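Local coordinates for protein glyoxylate reductase (Paecilomyces sp. J18, PDB 3WNV) that probably reduces glyoxylate to glycolate with a nicotinamide cofactor, as a fungal member of the D-isomer-specific 2-hydroxyacid dehydrogenase family, at residues K155-L160 against V210-L215; I239-R244 against L267-N272. All blocks are in the same frame, centred on the assembly; numbering follows the deposited sequence.

Contact 1 of 2, residues K155-L160 against V210-L215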
ATOM      1  N   LYS A 155      23.761   0.876 -11.401  1.00 13.58           N
ATOM      2  CA  LYS A 155      23.606   0.643  -9.977  1.00 13.98           C
ATOM      3  C   LYS A 155      22.625  -0.486  -9.695  1.00  9.92           C
ATOM      4  O   LYS A 155      21.776  -0.800 -10.513  1.00 13.03           O
ATOM      5  CB  LYS A 155      23.130   1.910  -9.278  1.00 16.05           C
ATOM      6  CG  LYS A 155      24.190   3.036  -9.308  1.00 18.24           C
ATOM      7  CD  LYS A 155      23.823   4.156  -8.358  1.00 22.57           C
ATOM      8  CE  LYS A 155      25.064   4.979  -8.051  1.00 29.04           C
ATOM      9  NZ  LYS A 155      25.707   5.431  -9.319  1.00 29.81           N
ATOM     10  N   THR A 156      22.705  -1.049  -8.495  1.00 10.79           N
ATOM     11  CA  THR A 156      21.799  -2.143  -8.090  1.00 15.69           C
ATOM     12  C   THR A 156      20.533  -1.680  -7.342  1.00  9.90           C
ATOM     13  O   THR A 156      20.606  -0.982  -6.296  1.00 13.18           O
ATOM     14  CB  THR A 156      22.585  -3.186  -7.249  1.00 17.10           C
ATOM     15  OG1 THR A 156      23.625  -3.701  -8.067  1.00 18.09           O
ATOM     16  CG2 THR A 156      21.702  -4.349  -6.831  1.00 12.32           C
ATOM     17  N   LEU A 157      19.375  -1.986  -7.935  1.00  8.20           N
ATOM     18  CA  LEU A 157      18.096  -1.872  -7.250  1.00  9.58           C
ATOM     19  C   LEU A 157      17.808  -3.174  -6.501  1.00  9.43           C
ATOM     20  O   LEU A 157      17.740  -4.263  -7.099  1.00 12.24           O
ATOM     21  CB  LEU A 157      16.948  -1.575  -8.242  1.00 12.35           C
ATOM     22  CG  LEU A 157      15.579  -1.557  -7.536  1.00 11.10           C
ATOM     23  CD1 LEU A 157      15.546  -0.411  -6.500  1.00 13.55           C
ATOM     24  CD2 LEU A 157      14.429  -1.343  -8.535  1.00 10.18           C
ATOM     25  N   GLY A 158      17.668  -3.069  -5.182  1.00  8.36           N
ATOM     26  CA  GLY A 158      17.266  -4.214  -4.365  1.00 10.01           C
ATOM     27  C   GLY A 158      15.808  -4.081  -3.946  1.00 11.94           C
ATOM     28  O   GLY A 158      15.340  -3.006  -3.542  1.00 13.11           O
ATOM     29  N   ILE A 159      15.063  -5.167  -4.094  1.00  9.36           N
ATOM     30  CA  ILE A 159      13.619  -5.162  -3.824  1.00  7.87           C
ATOM     31  C   ILE A 159      13.339  -6.226  -2.744  1.00 14.70           C
ATOM     32  O   ILE A 159      13.541  -7.431  -2.943  1.00 12.47           O
ATOM     33  CB  ILE A 159      12.785  -5.443  -5.112  1.00  8.88           C
ATOM     34  CG1 ILE A 159      13.019  -4.362  -6.175  1.00 12.20           C
ATOM     35  CG2 ILE A 159      11.266  -5.596  -4.800  1.00  9.46           C
ATOM     36  CD1 ILE A 159      12.331  -4.651  -7.518  1.00 15.09           C
ATOM     37  N   LEU A 160      12.901  -5.774  -1.582  1.00  8.40           N
ATOM     38  CA  LEU A 160      12.429  -6.737  -0.573  1.00 12.77           C
ATOM     39  C   LEU A 160      10.925  -6.944  -0.750  1.00 12.51           C
ATOM     40  O   LEU A 160      10.158  -6.085  -0.390  1.00 12.34           O
ATOM     41  CB  LEU A 160      12.721  -6.189   0.825  1.00 11.39           C
ATOM     42  CG  LEU A 160      12.249  -7.045   2.010  1.00  9.27           C
ATOM     43  CD1 LEU A 160      12.998  -8.364   1.995  1.00 10.16           C
ATOM     44  CD2 LEU A 160      12.507  -6.261   3.275  1.00 12.81           C
ATOM     45  N   VAL A 210      20.151   1.186  -4.218  1.00 11.30           N
ATOM     46  CA  VAL A 210      18.826   1.701  -3.909  1.00 15.14           C
ATOM     47  C   VAL A 210      18.069   0.514  -3.323  1.00 17.49           C
ATOM     48  O   VAL A 210      18.014  -0.576  -3.936  1.00  9.09           O
ATOM     49  CB  VAL A 210      18.085   2.227  -5.175  1.00  9.13           C
ATOM     50  CG1 VAL A 210      16.617   2.558  -4.852  1.00  8.82           C
ATOM     51  CG2 VAL A 210      18.776   3.496  -5.717  1.00 10.07           C
ATOM     52  N   PHE A 211      17.529   0.699  -2.126  1.00 10.05           N
ATOM     53  CA  PHE A 211      16.843  -0.404  -1.439  1.00 11.24           C
ATOM     54  C   PHE A 211      15.362  -0.105  -1.350  1.00  9.75           C
ATOM     55  O   PHE A 211      14.965   0.877  -0.728  1.00 10.50           O
ATOM     56  CB  PHE A 211      17.452  -0.576  -0.037  1.00 11.35           C
ATOM     57  CG  PHE A 211      16.877  -1.724   0.736  1.00 11.71           C
ATOM     58  CD1 PHE A 211      15.660  -1.597   1.415  1.00 12.32           C
ATOM     59  CD2 PHE A 211      17.562  -2.960   0.754  1.00 14.24           C
ATOM     60  CE1 PHE A 211      15.119  -2.697   2.123  1.00 17.02           C
ATOM     61  CE2 PHE A 211      17.045  -4.030   1.469  1.00 15.86           C
ATOM     62  CZ  PHE A 211      15.814  -3.894   2.153  1.00 16.39           C
ATOM     63  N   SER A 212      14.518  -0.975  -1.887  1.00  6.70           N
ATOM     64  CA  SER A 212      13.057  -0.691  -1.878  1.00  5.98           C
ATOM     65  C   SER A 212      12.261  -1.870  -1.327  1.00 11.72           C
ATOM     66  O   SER A 212      12.716  -3.025  -1.357  1.00 13.91           O
ATOM     67  CB  SER A 212      12.558  -0.355  -3.282  1.00 11.58           C
ATOM     68  OG  SER A 212      12.529  -1.553  -4.057  1.00 16.41           O
ATOM     69  N   LEU A 213      11.077  -1.600  -0.788  1.00 13.73           N
ATOM     70  CA  LEU A 213      10.351  -2.701  -0.165  1.00 15.31           C
ATOM     71  C   LEU A 213       8.880  -2.736  -0.540  1.00 11.63           C
ATOM     72  O   LEU A 213       8.260  -1.684  -0.693  1.00 14.97           O
ATOM     73  CB  LEU A 213      10.531  -2.706   1.374  1.00 21.48           C
ATOM     74  CG  LEU A 213      10.465  -1.474   2.302  1.00 20.44           C
ATOM     75  CD1 LEU A 213      10.540  -2.007   3.765  1.00 16.89           C
ATOM     76  CD2 LEU A 213      11.595  -0.500   2.112  1.00 24.91           C
ATOM     77  N   ASN A 214       8.360  -3.944  -0.751  1.00 16.49           N
ATOM     78  CA  ASN A 214       6.928  -4.156  -0.975  1.00 19.24           C
ATOM     79  C   ASN A 214       6.412  -5.329  -0.158  1.00 23.21           C
ATOM     80  O   ASN A 214       6.198  -6.419  -0.681  1.00 29.74           O
ATOM     81  CB  ASN A 214       6.637  -4.414  -2.455  1.00 23.05           C
ATOM     82  CG  ASN A 214       7.356  -3.446  -3.379  1.00 19.13           C
ATOM     83  OD1 ASN A 214       6.966  -2.259  -3.556  1.00 20.52           O
ATOM     84  ND2 ASN A 214       8.414  -3.938  -3.990  1.00 20.23           N
ATOM     85  N   LEU A 215       6.249  -5.121   1.140  1.00 18.37           N
ATOM     86  CA  LEU A 215       5.722  -6.154   2.016  1.00 17.71           C
ATOM     87  C   LEU A 215       4.394  -5.702   2.553  1.00 18.55           C
ATOM     88  O   LEU A 215       4.157  -4.498   2.759  1.00 17.67           O
ATOM     89  CB  LEU A 215       6.659  -6.381   3.223  1.00 13.81           C
ATOM     90  CG  LEU A 215       8.037  -6.863   2.871  1.00 17.58           C
ATOM     91  CD1 LEU A 215       8.860  -6.968   4.127  1.00 18.07           C
ATOM     92  CD2 LEU A 215       7.910  -8.257   2.212  1.00 18.59           C
TER

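Contact 2 of 2, residues I239-R244 against L267-N272. With SO4 (sulfate ion), chain C.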
ATOM      1  N   ILE A 239      17.063   4.749   0.188  1.00  8.25           N
ATOM      2  CA  ILE A 239      15.921   3.862   0.512  1.00  7.53           C
ATOM      3  C   ILE A 239      14.622   4.407  -0.050  1.00  9.93           C
ATOM      4  O   ILE A 239      14.312   5.564   0.159  1.00  8.24           O
ATOM      5  CB  ILE A 239      15.804   3.622   2.050  1.00  7.12           C
ATOM      6  CG1 ILE A 239      17.025   2.881   2.591  1.00  9.91           C
ATOM      7  CG2 ILE A 239      14.509   2.871   2.400  1.00 10.85           C
ATOM      8  CD1 ILE A 239      17.159   2.929   4.088  1.00 11.56           C
ATOM      9  N   VAL A 240      13.858   3.561  -0.745  1.00  4.84           N
ATOM     10  CA  VAL A 240      12.523   3.939  -1.254  1.00  4.80           C
ATOM     11  C   VAL A 240      11.456   3.074  -0.635  1.00 11.70           C
ATOM     12  O   VAL A 240      11.639   1.854  -0.538  1.00 13.37           O
ATOM     13  CB  VAL A 240      12.489   3.799  -2.776  1.00  9.33           C
ATOM     14  CG1 VAL A 240      11.062   3.971  -3.339  1.00 11.46           C
ATOM     15  CG2 VAL A 240      13.463   4.787  -3.449  1.00  7.79           C
ATOM     16  N   ASN A 241      10.349   3.694  -0.225  1.00  8.65           N
ATOM     17  CA  ASN A 241       9.215   2.978   0.316  1.00 10.25           C
ATOM     18  C   ASN A 241       7.926   3.532  -0.181  1.00  8.49           C
ATOM     19  O   ASN A 241       7.597   4.633   0.108  1.00  8.98           O
ATOM     20  CB  ASN A 241       9.235   3.075   1.844  1.00  9.10           C
ATOM     21  CG  ASN A 241       8.365   2.054   2.517  1.00 12.18           C
ATOM     22  OD1 ASN A 241       7.825   1.207   1.868  1.00 11.40           O
ATOM     23  ND2 ASN A 241       8.289   2.120   3.816  1.00  8.51           N
ATOM     24  N   THR A 242       7.201   2.739  -0.923  1.00  6.49           N
ATOM     25  CA  THR A 242       5.870   3.067  -1.326  1.00  5.67           C
ATOM     26  C   THR A 242       4.817   2.120  -0.725  1.00  7.06           C
ATOM     27  O   THR A 242       3.701   2.166  -1.088  1.00 10.76           O
ATOM     28  CB  THR A 242       5.718   3.094  -2.833  1.00 13.33           C
ATOM     29  OG1 THR A 242       6.073   1.829  -3.311  1.00 13.61           O
ATOM     30  CG2 THR A 242       6.624   4.107  -3.454  1.00 13.67           C
ATOM     31  N   ALA A 243       5.244   1.284   0.202  1.00  9.49           N
ATOM     32  CA  ALA A 243       4.422   0.188   0.723  1.00 12.15           C
ATOM     33  C   ALA A 243       3.658   0.574   1.982  1.00 13.23           C
ATOM     34  O   ALA A 243       2.517   1.029   1.910  1.00 10.09           O
ATOM     35  CB  ALA A 243       5.286  -1.084   0.963  1.00 13.94           C
ATOM     36  N   ARG A 244       4.269   0.353   3.149  1.00 10.57           N
ATOM     37  CA  ARG A 244       3.673   0.769   4.405  1.00 12.98           C
ATOM     38  C   ARG A 244       4.793   1.365   5.235  1.00  9.14           C
ATOM     39  O   ARG A 244       5.867   0.785   5.320  1.00  9.42           O
ATOM     40  CB  ARG A 244       3.044  -0.442   5.130  1.00 11.36           C
ATOM     41  CG  ARG A 244       1.731  -0.924   4.501  1.00 10.55           C
ATOM     42  CD  ARG A 244       0.653   0.120   4.779  1.00 16.87           C
ATOM     43  NE  ARG A 244      -0.693  -0.294   4.335  1.00 12.92           N
ATOM     44  CZ  ARG A 244      -1.194  -0.009   3.131  1.00 15.83           C
ATOM     45  NH1 ARG A 244      -0.457   0.664   2.235  1.00 15.72           N
ATOM     46  NH2 ARG A 244      -2.422  -0.416   2.803  1.00 17.05           N
ATOM     47  N   LEU A 267      10.210   8.557  -0.146  1.00  7.59           N
ATOM     48  CA  LEU A 267       9.095   7.939   0.594  1.00 10.84           C
ATOM     49  C   LEU A 267       7.738   8.432   0.149  1.00  9.56           C
ATOM     50  O   LEU A 267       7.580   9.615  -0.105  1.00  9.32           O
ATOM     51  CB  LEU A 267       9.234   8.250   2.095  1.00  8.13           C
ATOM     52  CG  LEU A 267      10.596   7.833   2.688  1.00 10.98           C
ATOM     53  CD1 LEU A 267      10.613   8.213   4.162  1.00 10.38           C
ATOM     54  CD2 LEU A 267      10.876   6.324   2.524  1.00  9.39           C
ATOM     55  N   ASP A 268       6.741   7.535   0.177  1.00  6.39           N
ATOM     56  CA  ASP A 268       5.361   7.889  -0.095  1.00  8.40           C
ATOM     57  C   ASP A 268       4.576   7.502   1.127  1.00  8.95           C
ATOM     58  O   ASP A 268       3.416   7.842   1.255  1.00  9.33           O
ATOM     59  CB  ASP A 268       4.864   7.091  -1.288  1.00 13.16           C
ATOM     60  CG  ASP A 268       3.557   7.644  -1.876  1.00 13.76           C
ATOM     61  OD1 ASP A 268       3.417   8.895  -1.976  1.00 13.39           O
ATOM     62  OD2 ASP A 268       2.698   6.810  -2.239  1.00 11.03           O
ATOM     63  N   VAL A 269       5.225   6.833   2.062  1.00  7.00           N
ATOM     64  CA  VAL A 269       4.506   6.310   3.245  1.00 10.39           C
ATOM     65  C   VAL A 269       5.312   6.460   4.524  1.00 12.42           C
ATOM     66  O   VAL A 269       6.541   6.546   4.475  1.00 12.28           O
ATOM     67  CB  VAL A 269       4.109   4.812   3.054  1.00  7.98           C
ATOM     68  CG1 VAL A 269       3.109   4.683   1.931  1.00  9.46           C
ATOM     69  CG2 VAL A 269       5.359   3.935   2.804  1.00  9.87           C
ATOM     70  N   TYR A 270       4.626   6.476   5.671  1.00 13.27           N
ATOM     71  CA  TYR A 270       5.246   6.832   6.948  1.00 15.45           C
ATOM     72  C   TYR A 270       4.664   6.031   8.095  1.00 14.00           C
ATOM     73  O   TYR A 270       3.483   5.637   8.072  1.00 14.19           O
ATOM     74  CB  TYR A 270       5.086   8.345   7.253  1.00 10.91           C
ATOM     75  CG  TYR A 270       5.521   9.139   6.052  1.00  9.45           C
ATOM     76  CD1 TYR A 270       6.863   9.438   5.848  1.00 11.95           C
ATOM     77  CD2 TYR A 270       4.595   9.485   5.080  1.00  9.01           C
ATOM     78  CE1 TYR A 270       7.276  10.132   4.715  1.00 10.02           C
ATOM     79  CE2 TYR A 270       4.991  10.159   3.944  1.00 10.94           C
ATOM     80  CZ  TYR A 270       6.329  10.460   3.763  1.00  9.36           C
ATOM     81  OH  TYR A 270       6.694  11.133   2.619  1.00 10.94           O
ATOM     82  N   GLU A 271       5.469   5.841   9.123  1.00 10.51           N
ATOM     83  CA  GLU A 271       5.062   4.971  10.223  1.00 13.30           C
ATOM     84  C   GLU A 271       3.796   5.415  10.954  1.00 18.17           C
ATOM     85  O   GLU A 271       3.024   4.562  11.373  1.00 18.57           O
ATOM     86  CB  GLU A 271       6.213   4.793  11.216  1.00 15.32           C
ATOM     87  CG  GLU A 271       5.876   3.852  12.365  1.00 17.04           C
ATOM     88  CD  GLU A 271       7.089   3.508  13.209  1.00 18.69           C
ATOM     89  OE1 GLU A 271       8.171   4.053  12.920  1.00 18.50           O
ATOM     90  OE2 GLU A 271       6.956   2.705  14.171  1.00 22.77           O
ATOM     91  N   ASN A 272       3.590   6.725  11.120  1.00 16.63           N
ATOM     92  CA  ASN A 272       2.399   7.229  11.792  1.00 19.51           C
ATOM     93  C   ASN A 272       1.631   8.224  10.957  1.00 18.98           C
ATOM     94  O   ASN A 272       1.181   9.268  11.451  1.00 18.57           O
ATOM     95  CB  ASN A 272       2.795   7.847  13.123  1.00 20.28           C
ATOM     96  CG  ASN A 272       3.344   6.802  14.078  1.00 28.42           C
ATOM     97  OD1 ASN A 272       2.603   5.928  14.528  1.00 32.12           O
ATOM     98  ND2 ASN A 272       4.635   6.875  14.381  1.00 32.20           N
TER
HETATM   99  S   SO4 C 401      -2.933   0.294  -1.051  1.00 28.67           S
HETATM  100  O1  SO4 C 401      -1.755   0.912  -0.467  1.00 39.05           O
HETATM  101  O2  SO4 C 401      -2.590  -0.572  -2.175  1.00 30.42           O
HETATM  102  O3  SO4 C 401      -3.515  -0.582   0.006  1.00 21.65           O
HETATM  103  O4  SO4 C 401      -3.854   1.311  -1.520  1.00 32.86           O
HETATM  104  O   HOH W   1       8.615   4.655   4.998  1.00 16.94           O
HETATM  105  O   HOH W   2       2.273   4.283  -2.425  1.00 17.80           O

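Contact 1 of 2, residues K155-L160 against V210-L215
The carbonyl oxygen of G158 takes the backbone N-H of S212 at 2.7 Å (G158 O to S212 N), and the hydroxyl OG of S212 lies 3.2 Å from the same G158 O, its proton not settled. OG is brought there by a chi1 of 73°, which sets it between the backbone N and the carbonyl carbon. The backbone bond belongs to a parallel ladder joining strands 156-160 and 210-213, in which G158 N gives a nearly straight bond to V210 O (2.8 Å, 176° at the hydrogen) and L160 N bonds S212 O. The pairing runs one step past the second strand, where N214 N donates to L160 O at 2.8 Å.

Side chains alternate between the two faces. With L157, I159, V210 and S212 on one face, the CD1 methyl of L157 packs against V210 CG1 at 3.6 Å, while I159 CG1 lies alongside S212 OG. On the other face G158 has no side chain, and L160 instead offers CB to CZ of the F211 ring at 4.1 Å; its CD2 methyl meets L215 CD1 at 3.8 Å. Beyond the strand, the N214 amide turns back so that ND2 comes 3.4 Å from I159 CG2 and donates to O of G161, the first glycine of a GxGxxG turn consistent with Rossmann dinucleotide binding.

Strand 179-183 pairs with the far edge of strand 156-160, while helix 164-175 packs on L157 and I159, and helix 201-207 on L160 and F211.

Contact 2 of 2, residues I239-R244 against L267-N272
The side chains of N241 and V269 cross at about a right angle, where two neighbouring parallel strands of the Rossmann-type domain run out into loops. The CG2 methyl of V269 meets the amide of N241, 3.6 Å from its CG, while V269 CG1 leans toward A243 O. Further back, the CD2 methyl of L267 touches N241 CB at 3.7 Å. With CG anti to its backbone N (chi1 -163°), N241 directs its amide along its own loop: OD1 accepts from A243 N to form an Asx turn, and ND2 donates to R244 O, both donors standing well above the planes of the carbonyls they meet. A water accepts from N241 ND2 and donates to V269 O, bridging the loops. The backbones join through D268 N and N241 O, 3.0 Å apart, and beside them the side chains of T242 and D268 cross obliquely, CG2 of T242 resting against CB of D268. The D268 carboxylate is held by the backbone N-H groups of I292 and G293.

The R244 side chain starts away from segment 267-272, although its backbone C touches V269 CG2; its NE forms a salt bridge with D90, and NH1 also donates to A243 O. A sulfate lies at the guanidinium edge, with R244 NH1 3.0 Å from its O1 and R244 NH2 3.0 Å from its O3.

How the contacts relate
Contacts 1 and 2 are two strand pairings of one parallel sheet, joined by the pairing of 210-213 with 237-241 between them. Their centres lie 13 Å apart, and contact 1 closes along the chain before contact 2 opens. At the shared border a probable hydrogen bond links F211 O to V240 N, and L213 packs against V240 and A243. Across the sheet the order is therefore 156-160, 210-213, 237-241, 262-267. All four segments belong to the NAD-binding family region. Both contacts end at the C-terminal ends of the strands, the edge where Rossmann domains usually bind the dinucleotide; the sulfate bound by R244 and by A87 N and G88 N is probably from the crystallisation liquor.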